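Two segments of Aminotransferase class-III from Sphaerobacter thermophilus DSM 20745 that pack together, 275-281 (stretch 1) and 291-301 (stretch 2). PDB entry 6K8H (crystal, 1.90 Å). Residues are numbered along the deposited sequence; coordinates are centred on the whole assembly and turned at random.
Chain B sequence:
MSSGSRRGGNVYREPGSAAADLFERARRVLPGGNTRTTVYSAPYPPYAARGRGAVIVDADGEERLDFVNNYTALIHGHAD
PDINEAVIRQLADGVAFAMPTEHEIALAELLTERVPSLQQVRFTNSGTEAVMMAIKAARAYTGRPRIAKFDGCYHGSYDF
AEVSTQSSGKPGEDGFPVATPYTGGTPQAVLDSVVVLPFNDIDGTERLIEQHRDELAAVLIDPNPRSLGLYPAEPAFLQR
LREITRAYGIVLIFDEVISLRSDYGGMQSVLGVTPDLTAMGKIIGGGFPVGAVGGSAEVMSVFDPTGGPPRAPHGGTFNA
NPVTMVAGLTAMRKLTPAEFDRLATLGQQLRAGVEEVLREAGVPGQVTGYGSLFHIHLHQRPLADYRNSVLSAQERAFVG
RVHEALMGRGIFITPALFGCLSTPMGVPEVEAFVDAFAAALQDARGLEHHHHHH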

# COMPACT_ATOMS: atom_id res chain seq x y z
N PRO B 275 -12.78 8.34 -18.56
CA PRO B 275 -13.18 8.46 -17.15
C PRO B 275 -12.64 9.76 -16.57
O PRO B 275 -11.80 10.44 -17.16
CB PRO B 275 -12.55 7.24 -16.48
CG PRO B 275 -11.36 6.90 -17.36
CD PRO B 275 -11.74 7.31 -18.76
N ASP B 276 -13.15 10.10 -15.39
CA ASP B 276 -12.63 11.26 -14.68
C ASP B 276 -11.35 10.91 -13.94
O ASP B 276 -10.41 11.72 -13.89
CB ASP B 276 -13.70 11.80 -13.72
CG ASP B 276 -14.98 12.17 -14.46
OD1 ASP B 276 -14.92 13.08 -15.33
OD2 ASP B 276 -16.03 11.55 -14.19
N LEU B 277 -11.30 9.71 -13.37
CA LEU B 277 -10.11 9.19 -12.71
C LEU B 277 -9.87 7.76 -13.16
O LEU B 277 -10.79 7.05 -13.57
CB LEU B 277 -10.21 9.20 -11.18
CG LEU B 277 -10.34 10.56 -10.48
CD1 LEU B 277 -10.55 10.38 -9.00
CD2 LEU B 277 -9.14 11.46 -10.75
N THR B 278 -8.62 7.34 -13.06
CA THR B 278 -8.19 5.97 -13.30
C THR B 278 -7.26 5.55 -12.17
O THR B 278 -6.33 6.28 -11.81
CB THR B 278 -7.47 5.83 -14.64
OG1 THR B 278 -8.31 6.31 -15.70
CG2 THR B 278 -7.18 4.37 -14.92
N ALA B 279 -7.53 4.37 -11.60
CA ALA B 279 -6.63 3.69 -10.68
C ALA B 279 -5.81 2.67 -11.47
O ALA B 279 -6.32 2.00 -12.37
CB ALA B 279 -7.40 2.98 -9.56
N MET B 280 -4.51 2.61 -11.16
CA MET B 280 -3.55 1.77 -11.86
C MET B 280 -2.60 1.15 -10.85
O MET B 280 -2.51 1.61 -9.70
CB MET B 280 -2.75 2.58 -12.90
CG MET B 280 -3.60 3.33 -13.91
SD MET B 280 -2.71 4.70 -14.69
CE MET B 280 -3.07 6.03 -13.53
N GLY B 281 -1.87 0.15 -11.29
CA GLY B 281 -0.87 -0.52 -10.48
C GLY B 281 -0.24 -1.63 -11.28
O GLY B 281 -0.19 -1.54 -12.51
N GLY B 291 1.20 1.80 -7.10
CA GLY B 291 -0.12 2.11 -7.60
C GLY B 291 -0.09 3.54 -8.11
O GLY B 291 0.89 4.26 -7.94
N ALA B 292 -1.19 3.95 -8.73
CA ALA B 292 -1.25 5.32 -9.20
C ALA B 292 -2.70 5.69 -9.41
O ALA B 292 -3.51 4.85 -9.81
CB ALA B 292 -0.47 5.52 -10.52
N VAL B 293 -3.03 6.94 -9.13
CA VAL B 293 -4.34 7.49 -9.43
C VAL B 293 -4.10 8.71 -10.32
O VAL B 293 -3.22 9.53 -10.02
CB VAL B 293 -5.11 7.85 -8.14
CG1 VAL B 293 -4.21 8.63 -7.19
CG2 VAL B 293 -6.35 8.64 -8.46
N GLY B 294 -4.82 8.79 -11.43
CA GLY B 294 -4.63 9.93 -12.30
C GLY B 294 -5.92 10.28 -13.00
O GLY B 294 -6.89 9.52 -13.00
N GLY B 295 -5.92 11.45 -13.63
CA GLY B 295 -7.08 11.87 -14.39
C GLY B 295 -7.01 13.33 -14.76
O GLY B 295 -5.92 13.89 -14.95
N SER B 296 -8.19 13.93 -14.91
CA SER B 296 -8.28 15.35 -15.23
C SER B 296 -7.61 16.19 -14.16
O SER B 296 -7.68 15.87 -12.96
CB SER B 296 -9.73 15.77 -15.41
OG SER B 296 -10.45 15.68 -14.20
N ALA B 297 -6.93 17.26 -14.60
CA ALA B 297 -6.41 18.25 -13.65
C ALA B 297 -7.51 18.82 -12.78
O ALA B 297 -7.29 19.11 -11.60
CB ALA B 297 -5.69 19.36 -14.40
N GLU B 298 -8.73 18.92 -13.33
CA GLU B 298 -9.86 19.44 -12.57
C GLU B 298 -10.10 18.63 -11.30
O GLU B 298 -10.22 19.19 -10.20
CB GLU B 298 -11.11 19.48 -13.45
CG GLU B 298 -12.43 19.66 -12.71
CD GLU B 298 -12.68 21.09 -12.22
OE1 GLU B 298 -11.86 21.99 -12.52
OE2 GLU B 298 -13.71 21.31 -11.53
N VAL B 299 -10.19 17.30 -11.42
CA VAL B 299 -10.47 16.50 -10.24
C VAL B 299 -9.21 16.29 -9.41
O VAL B 299 -9.25 16.38 -8.17
CB VAL B 299 -11.11 15.15 -10.64
CG1 VAL B 299 -11.38 14.31 -9.40
CG2 VAL B 299 -12.39 15.37 -11.43
N MET B 300 -8.08 16.05 -10.06
CA MET B 300 -6.85 15.83 -9.31
C MET B 300 -6.43 17.05 -8.50
O MET B 300 -5.60 16.91 -7.60
CB MET B 300 -5.73 15.40 -10.27
CG MET B 300 -5.96 14.04 -10.93
SD MET B 300 -5.77 12.70 -9.75
CE MET B 300 -4.01 12.87 -9.43
N SER B 301 -7.01 18.23 -8.77
CA SER B 301 -6.65 19.42 -8.01
C SER B 301 -6.97 19.32 -6.52
O SER B 301 -6.43 20.10 -5.73
CB SER B 301 -7.35 20.65 -8.59
OG SER B 301 -8.74 20.54 -8.41
O HOH W 1 -13.41 15.31 -14.70
O HOH W 2 -8.55 8.88 -15.79

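The apolar centre gathers around Leu277, whose m,t rotamer carries CD2 to 3.7 Å from Met300 SD and 3.9 Å from Val299 CG1, so the strand residue packs against the helix that follows its partner strand. Gly295, paired with Leu277, leaves the room this requires: an ideal CB there would lie 3.0 Å from Leu277 CD2 and 2.1 Å from Asp276 O, a clash with both. On the face shared by Thr278, Met280 and Ala292, Met280 CE lies 4.0 Å from Ala292 CB and 3.9 Å from Gly294 N.

The backbones run antiparallel, at 162° between strand directions. Two reciprocal pairs of hydrogen bonds fix the register: Thr278 N to Gly294 O (2.8 Å) with Gly294 N to Thr278 O (3.0 Å), and Met280 N to Ala292 O (2.8 Å) with Ala292 N to Met280 O (2.9 Å). Their N-H...O angles span 143–160°. Between these pairs, Val293 CA approaches Thr278 O at 3.3 Å, with 147° at the hydrogen, a CA-H...O contact.

At the polar edge, Ser296 N donates to Asp276 O over a longer 3.3 Å (156°). Ser296 OG caps the helix, accepting from Val299 N at 3.2 Å, and also bonds water 1 at 3.0 Å; that water donates to Asp276 OD1 at 2.8 Å, bridging the two side chains.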